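Local coordinates for bacteriocin (Pseudomonas syringae pv. tomato, PDB 4FZL), which kills rival bacteria as a colicin M-like bacteriocin, probably by degrading the peptidoglycan precursor lipid II in a metal-dependent phosphatase-type reaction, at residues 46-51 with 95-99; 83-88 with 102-107. All blocks are in the same frame, centred on the assembly; numbering follows the deposited sequence. Where two conformers were deposited one is given.

Contact 1: residues 46-51 with 95-99; sequences FAAADQ and MTPFH
Asp50 is the polar hub of this buried helix-helix contact in the helical part of a colicin M-family protein. Residues 46-51 are helical throughout; Met95 (phi/psi -94/4°) precedes the helix starting at Thr96, and His99 N bonds back to Met95 O (2.9 Å). Within the segments each carboxylate oxygen of Asp50 (chi1 t) takes one donor: OD2 accepts His99 ND1 at 2.7 Å, nearly linear, and OD1 accepts Thr96 OG1 at 2.8 Å. OD1 also accepts from a water, 2.8 Å from both Asp50 OD1 and Met95 N, and hydrogen-bonds to Ser91 OG. A buried carboxylate needs such partners to offset desolvation. His99, chi1 t, lays one ring face over Ala47 O; small Ala47 lets its CA approach His99 CA to 4.1 Å, whereas Asp50 CA and Met95 CA are 5.6 Å apart. Beyond, Phe46 (chi1 m) points its edge at the Phe98 face, T-shaped (centroids 5.2 Å, planes 68°). Met95 SD approaches the Phe46 ring centroid obliquely at 4.7 Å, a Met-aromatic contact, and Met95 CE packs 3.6 Å from Phe46 CD1.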
ATOM      1  N   PHE A  46       2.649  10.465  -8.630  1.00 18.93           N
ATOM      2  CA  PHE A  46       1.746   9.650  -7.823  1.00 17.64           C
ATOM      3  C   PHE A  46       2.428   9.279  -6.488  1.00 18.22           C
ATOM      4  O   PHE A  46       1.764   9.258  -5.429  1.00 22.29           O
ATOM      5  CB  PHE A  46       1.316   8.361  -8.519  1.00 17.86           C
ATOM      6  CG  PHE A  46       0.634   8.503  -9.846  1.00 19.50           C
ATOM      7  CD1 PHE A  46      -0.024   9.665 -10.252  1.00 22.20           C
ATOM      8  CD2 PHE A  46       0.672   7.452 -10.719  1.00 21.25           C
ATOM      9  CE1 PHE A  46      -0.566   9.753 -11.488  1.00 24.34           C
ATOM     10  CE2 PHE A  46       0.044   7.508 -11.961  1.00 23.64           C
ATOM     11  CZ  PHE A  46      -0.567   8.692 -12.340  1.00 21.95           C
ATOM     12  N   ALA A  47       3.702   8.855  -6.581  1.00 20.00           N
ATOM     13  CA  ALA A  47       4.331   8.471  -5.344  1.00 18.54           C
ATOM     14  C   ALA A  47       4.481   9.630  -4.370  1.00 17.92           C
ATOM     15  O   ALA A  47       4.326   9.470  -3.162  1.00 21.90           O
ATOM     16  CB  ALA A  47       5.684   7.950  -5.700  1.00 19.54           C
ATOM     17  N   ALA A  48       4.838  10.801  -4.916  1.00 19.43           N
ATOM     18  CA  ALA A  48       4.935  11.987  -4.074  1.00 20.70           C
ATOM     19  C   ALA A  48       3.577  12.377  -3.438  1.00 19.15           C
ATOM     20  O   ALA A  48       3.535  12.850  -2.268  1.00 22.31           O
ATOM     21  CB  ALA A  48       5.527  13.149  -4.879  1.00 20.27           C
ATOM     22  N   ALA A  49       2.513  12.279  -4.254  1.00 16.96           N
ATOM     23  CA  ALA A  49       1.219  12.686  -3.776  1.00 20.76           C
ATOM     24  C   ALA A  49       0.756  11.697  -2.667  1.00 20.81           C
ATOM     25  O   ALA A  49       0.176  12.071  -1.657  1.00 21.32           O
ATOM     26  CB  ALA A  49       0.234  12.716  -4.955  1.00 21.06           C
ATOM     27  N   ASP A  50       1.003  10.406  -2.889  1.00 19.79           N
ATOM     28  CA  ASP A  50       0.686   9.424  -1.871  1.00 17.85           C
ATOM     29  C   ASP A  50       1.450   9.690  -0.584  1.00 18.83           C
ATOM     30  O   ASP A  50       0.903   9.547   0.498  1.00 20.72           O
ATOM     31  CB  ASP A  50       1.059   8.016  -2.338  1.00 20.01           C
ATOM     32  CG  ASP A  50       0.644   6.933  -1.388  1.00 22.89           C
ATOM     33  OD1 ASP A  50      -0.571   6.620  -1.324  1.00 23.12           O
ATOM     34  OD2 ASP A  50       1.481   6.369  -0.725  1.00 23.24           O
ATOM     35  N   GLN A  51       2.739   9.981  -0.699  1.00 21.35           N
ATOM     36  CA  GLN A  51       3.513  10.349   0.461  1.00 22.16           C
ATOM     37  C   GLN A  51       2.867  11.530   1.251  1.00 21.04           C
ATOM     38  O   GLN A  51       2.783  11.528   2.478  1.00 22.60           O
ATOM     39  CB  GLN A  51       4.972  10.640   0.021  1.00 23.28           C
ATOM     40  CG  GLN A  51       5.985  11.014   1.091  1.00 27.69           C
ATOM     41  CD  GLN A  51       6.423   9.880   1.912  1.00 24.65           C
ATOM     42  OE1 GLN A  51       6.546   8.797   1.400  1.00 25.54           O
ATOM     43  NE2 GLN A  51       6.682  10.109   3.183  1.00 29.36           N
ATOM     44  N   MET A  95      -3.451   6.063  -4.564  1.00 22.52           N
ATOM     45  CA  MET A  95      -2.174   5.971  -5.268  1.00 22.77           C
ATOM     46  C   MET A  95      -1.165   5.090  -4.588  1.00 20.39           C
ATOM     47  O   MET A  95       0.006   4.983  -5.038  1.00 21.64           O
ATOM     48  CB  MET A  95      -1.606   7.351  -5.589  1.00 21.94           C
ATOM     49  CG  MET A  95      -2.407   7.986  -6.785  1.00 27.03           C
ATOM     50  SD  MET A  95      -1.940   9.683  -7.037  1.00 28.17           S
ATOM     51  CE  MET A  95      -3.049  10.191  -8.328  1.00 30.70           C
ATOM     52  N   THR A  96      -1.540   4.441  -3.519  1.00 20.57           N
ATOM     53  CA  THR A  96      -0.609   3.577  -2.785  1.00 20.11           C
ATOM     54  C   THR A  96       0.028   2.467  -3.662  1.00 22.30           C
ATOM     55  O   THR A  96       1.256   2.288  -3.641  1.00 22.57           O
ATOM     56  CB  THR A  96      -1.240   3.045  -1.509  1.00 22.81           C
ATOM     57  OG1 THR A  96      -1.169   4.049  -0.520  1.00 28.72           O
ATOM     58  CG2 THR A  96      -0.464   1.782  -0.957  1.00 21.97           C
ATOM     59  N   PRO A  97      -0.774   1.748  -4.478  1.00 23.10           N
ATOM     60  CA  PRO A  97      -0.077   0.686  -5.259  1.00 24.22           C
ATOM     61  C   PRO A  97       0.914   1.308  -6.265  1.00 20.85           C
ATOM     62  O   PRO A  97       1.890   0.698  -6.634  1.00 24.00           O
ATOM     63  CB  PRO A  97      -1.197  -0.061  -5.986  1.00 29.73           C
ATOM     64  CG  PRO A  97      -2.448   0.560  -5.532  1.00 28.85           C
ATOM     65  CD  PRO A  97      -2.229   1.605  -4.496  1.00 28.20           C
ATOM     66  N   PHE A  98       0.608   2.521  -6.759  1.00 22.69           N
ATOM     67  CA  PHE A  98       1.541   3.200  -7.657  1.00 22.25           C
ATOM     68  C   PHE A  98       2.797   3.633  -6.934  1.00 20.90           C
ATOM     69  O   PHE A  98       3.903   3.677  -7.484  1.00 21.66           O
ATOM     70  CB  PHE A  98       0.892   4.400  -8.314  1.00 21.37           C
ATOM     71  CG  PHE A  98      -0.195   4.021  -9.279  1.00 26.86           C
ATOM     72  CD1 PHE A  98       0.095   3.613 -10.559  1.00 30.79           C
ATOM     73  CD2 PHE A  98      -1.521   4.044  -8.874  1.00 33.03           C
ATOM     74  CE1 PHE A  98      -0.955   3.269 -11.452  1.00 30.07           C
ATOM     75  CE2 PHE A  98      -2.561   3.690  -9.749  1.00 42.04           C
ATOM     76  CZ  PHE A  98      -2.259   3.270 -11.036  1.00 33.79           C
ATOM     77  N   HIS A  99       2.625   4.043  -5.691  1.00 19.87           N
ATOM     78  CA  HIS A  99       3.783   4.430  -4.869  1.00 20.50           C
ATOM     79  C   HIS A  99       4.691   3.210  -4.669  1.00 21.07           C
ATOM     80  O   HIS A  99       5.903   3.315  -4.815  1.00 22.43           O
ATOM     81  CB  HIS A  99       3.248   5.048  -3.503  1.00 21.98           C
ATOM     82  CG  HIS A  99       4.311   5.641  -2.645  1.00 23.15           C
ATOM     83  ND1 HIS A  99       4.018   6.326  -1.519  1.00 23.43           N
ATOM     84  CD2 HIS A  99       5.675   5.756  -2.823  1.00 21.24           C
ATOM     85  CE1 HIS A  99       5.129   6.816  -0.960  1.00 21.25           C
ATOM     86  NE2 HIS A  99       6.156   6.496  -1.753  1.00 19.96           N
TER
HETATM   87  O   HOH W   1      -2.902   7.659  -2.391  1.00 26.52           O

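Contact 2: residues 83-88 with 102-107; sequences YPPGNH and AHGMFG
Tyr83 carries most of this contact, between an irregular loop, 83-88, and the last turn of helix 96-106 with Gly107 beyond it. Tyr83 CA lies 6.3 Å from Phe106 CA, and the extended backbone of Tyr83 (phi/psi -77/115°) and its t chi1 send the ring along the helix surface. The phenol ring spans Phe106 CB, 3.5 Å from Tyr83 CG, Ala102 CB, 4.0 Å from CE1, and Gly107 CA, 3.8 Å from CE2. Tyrosine suits the place because its ring covers apolar groups while its hydroxyl reaches a polar partner: OH and His103 ND1 are hydrogen-bonded at 2.7 Å. His103 adopts chi1 t with chi2 80°, and its NE2 bonds to Ala110 O, so both ring nitrogens are used. At Gly107 a CB would clash with His103 CE1, so glycine fits. Phe106 (chi1 m) sends its CA-CB bond toward the loop, but its ring leads away and makes a cation-pi contact with Lys44.

Between Tyr83 and His88 the chain turns through Pro84, Pro85 and Gly86. His88, chi1 m and chi2 -97°, offers one ring face to the edge of His103 (centroids 5.2 Å, planes 64°), with His103 ND1 4.0 Å from His88 CG. His88 NE2 donates to Pro84 O at 3.1 Å, closing the loop upon itself, while ND1 is paired with His99. Water 2 makes only weak hydrogen bonds to Pro84 O and Phe106 O. Together Tyr83, His88 and His103 form an aromatic cluster of polar rings, joining a loop to a helix end within the helical part of this colicin M-family fold.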
ATOM      1  N   TYR A  83      12.732  11.088  -7.130  1.00 25.54           N
ATOM      2  CA  TYR A  83      12.214  10.159  -6.141  1.00 25.10           C
ATOM      3  C   TYR A  83      13.091  10.353  -4.920  1.00 27.15           C
ATOM      4  O   TYR A  83      14.255   9.979  -4.939  1.00 44.80           O
ATOM      5  CB  TYR A  83      12.223   8.741  -6.698  1.00 24.83           C
ATOM      6  CG  TYR A  83      11.421   7.786  -5.822  1.00 27.19           C
ATOM      7  CD1 TYR A  83      10.042   7.735  -5.950  1.00 27.30           C
ATOM      8  CD2 TYR A  83      12.018   7.020  -4.865  1.00 28.56           C
ATOM      9  CE1 TYR A  83       9.272   6.894  -5.167  1.00 28.32           C
ATOM     10  CE2 TYR A  83      11.251   6.144  -4.065  1.00 26.28           C
ATOM     11  CZ  TYR A  83       9.886   6.113  -4.226  1.00 23.73           C
ATOM     12  OH  TYR A  83       9.104   5.318  -3.394  1.00 28.54           O
ATOM     13  N   PRO A  84      12.525  10.832  -3.815  1.00 27.40           N
ATOM     14  CA  PRO A  84      13.351  11.257  -2.683  1.00 34.83           C
ATOM     15  C   PRO A  84      14.070  10.137  -1.957  1.00 37.82           C
ATOM     16  O   PRO A  84      13.697   8.937  -2.088  1.00 34.83           O
ATOM     17  CB  PRO A  84      12.340  11.943  -1.770  1.00 45.37           C
ATOM     18  CG  PRO A  84      11.022  11.317  -2.077  1.00 46.00           C
ATOM     19  CD  PRO A  84      11.102  10.707  -3.457  1.00 36.60           C
ATOM     20  N   PRO A  85      15.101  10.507  -1.168  1.00 38.56           N
ATOM     21  CA  PRO A  85      16.016   9.512  -0.652  1.00 45.77           C
ATOM     22  C   PRO A  85      15.645   8.941   0.695  1.00 43.80           C
ATOM     23  O   PRO A  85      16.168   7.909   1.044  1.00 68.50           O
ATOM     24  CB  PRO A  85      17.319  10.308  -0.474  1.00 62.23           C
ATOM     25  CG  PRO A  85      16.841  11.672  -0.063  1.00 60.73           C
ATOM     26  CD  PRO A  85      15.544  11.878  -0.824  1.00 57.03           C
ATOM     27  N   GLY A  86      14.718   9.550   1.421  1.00 47.16           N
ATOM     28  CA  GLY A  86      14.462   9.139   2.816  1.00 50.24           C
ATOM     29  C   GLY A  86      13.360   8.139   3.137  1.00 57.68           C
ATOM     30  O   GLY A  86      13.293   7.041   2.582  1.00 46.60           O
ATOM     31  N   ASN A  87      12.550   8.473   4.135  1.00 43.38           N
ATOM     32  CA  ASN A  87      11.645   7.506   4.683  1.00 29.69           C
ATOM     33  C   ASN A  87      10.295   7.523   3.913  1.00 31.94           C
ATOM     34  O   ASN A  87       9.437   8.344   4.161  1.00 36.93           O
ATOM     35  CB  ASN A  87      11.416   7.779   6.188  1.00 55.81           C
ATOM     36  CG  ASN A  87      12.591   7.336   7.087  1.00 59.74           C
ATOM     37  OD1 ASN A  87      13.736   7.133   6.634  1.00 72.35           O
ATOM     38  ND2 ASN A  87      12.306   7.197   8.385  1.00 73.09           N
ATOM     39  N   HIS A  88      10.095   6.590   2.985  1.00 25.17           N
ATOM     40  CA  HIS A  88       8.818   6.531   2.266  0.50 19.94           C
ATOM     41  C   HIS A  88       7.771   5.864   3.090  1.00 24.58           C
ATOM     42  O   HIS A  88       8.023   4.866   3.757  1.00 23.45           O
ATOM     43  CB  HIS A  88       8.965   5.766   0.935  0.50 21.44           C
ATOM     44  CG  HIS A  88       9.576   6.604  -0.140  0.50 21.99           C
ATOM     45  ND1 HIS A  88       8.839   7.262  -1.078  0.50 26.54           N
ATOM     46  CD2 HIS A  88      10.916   6.933  -0.371  0.50 21.26           C
ATOM     47  CE1 HIS A  88       9.668   7.961  -1.871  0.50 25.00           C
ATOM     48  NE2 HIS A  88      10.938   7.796  -1.417  0.50 25.68           N
ATOM     49  N   ALA A 102       6.389   2.506  -8.046  1.00 23.81           N
ATOM     50  CA  ALA A 102       7.466   3.511  -8.149  1.00 23.27           C
ATOM     51  C   ALA A 102       8.701   3.119  -7.288  1.00 24.68           C
ATOM     52  O   ALA A 102       9.836   3.236  -7.751  1.00 26.97           O
ATOM     53  CB  ALA A 102       6.964   4.928  -7.785  1.00 23.27           C
ATOM     54  N   HIS A 103       8.462   2.643  -6.069  1.00 23.29           N
ATOM     55  CA  HIS A 103       9.506   2.388  -5.154  1.00 24.22           C
ATOM     56  C   HIS A 103      10.356   1.233  -5.686  1.00 23.36           C
ATOM     57  O   HIS A 103      11.548   1.200  -5.488  1.00 24.15           O
ATOM     58  CB  HIS A 103       8.960   2.056  -3.766  1.00 22.71           C
ATOM     59  CG  HIS A 103      10.002   2.126  -2.717  1.00 24.49           C
ATOM     60  ND1 HIS A 103      10.404   3.309  -2.176  1.00 26.22           N
ATOM     61  CD2 HIS A 103      10.780   1.118  -2.116  1.00 26.09           C
ATOM     62  CE1 HIS A 103      11.390   3.046  -1.312  1.00 25.55           C
ATOM     63  NE2 HIS A 103      11.573   1.704  -1.251  1.00 26.30           N
ATOM     64  N   GLY A 104       9.750   0.249  -6.356  1.00 21.63           N
ATOM     65  CA  GLY A 104      10.558  -0.904  -6.864  1.00 25.18           C
ATOM     66  C   GLY A 104      11.522  -0.474  -8.000  1.00 24.43           C
ATOM     67  O   GLY A 104      12.529  -1.115  -8.259  1.00 29.90           O
ATOM     68  N   MET A 105      11.183   0.611  -8.685  0.50 26.59           N
ATOM     69  CA  MET A 105      12.004   1.084  -9.799  0.50 28.36           C
ATOM     70  C   MET A 105      12.894   2.290  -9.476  0.50 27.59           C
ATOM     71  O   MET A 105      13.843   2.571 -10.209  0.50 30.46           O
ATOM     72  CB  MET A 105      11.113   1.441 -10.984  0.50 37.33           C
ATOM     73  CG  MET A 105      10.544   0.238 -11.727  0.50 41.66           C
ATOM     74  SD  MET A 105       9.128   0.874 -12.634  0.50 49.27           S
ATOM     75  CE  MET A 105       9.630   2.583 -12.472  0.50 26.07           C
ATOM     76  N   PHE A 106      12.564   3.020  -8.414  1.00 27.04           N
ATOM     77  CA  PHE A 106      13.325   4.221  -8.051  1.00 35.39           C
ATOM     78  C   PHE A 106      13.877   4.215  -6.647  1.00 29.33           C
ATOM     79  O   PHE A 106      14.780   5.005  -6.368  1.00 33.34           O
ATOM     80  CB  PHE A 106      12.476   5.485  -8.202  1.00 32.52           C
ATOM     81  CG  PHE A 106      11.878   5.670  -9.575  1.00 29.07           C
ATOM     82  CD1 PHE A 106      12.717   5.666 -10.679  1.00 45.40           C
ATOM     83  CD2 PHE A 106      10.546   5.714  -9.762  1.00 30.53           C
ATOM     84  CE1 PHE A 106      12.218   5.778 -11.960  1.00 57.27           C
ATOM     85  CE2 PHE A 106      10.024   5.851 -11.028  1.00 28.65           C
ATOM     86  CZ  PHE A 106      10.844   5.859 -12.126  1.00 45.71           C
ATOM     87  N   GLY A 107      13.402   3.304  -5.783  1.00 28.95           N
ATOM     88  CA  GLY A 107      13.744   3.322  -4.372  1.00 29.41           C
ATOM     89  C   GLY A 107      15.030   2.628  -3.923  1.00 30.12           C
ATOM     90  O   GLY A 107      15.296   2.628  -2.719  1.00 30.95           O
TER
HETATM   91  O   HOH W   2      15.774   7.076  -3.887  1.00 61.37           O

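How the contacts relate
Centred 10 Å apart, the two contacts use successive parts of helix 96-106: its first turn meets helix 37-54 in contact 1, and its last turn meets the 83-88 loop in contact 2. Along the chain the segments alternate, 46-51, 83-88, 95-99, 102-107, so the loop and the helix after it fold back beside the earlier helix. The contacts touch directly, His99 NE2 lying 2.9 Å from His88 ND1 in a probable hydrogen bond. A polar chain can thus be traced from Asp50 through His99 to His88. Both lie in the helical region, with the calcium about 13 Å from the Thr96 side chain, and together tie helix 37-54, the 83-88 loop and helix 96-106 to one another.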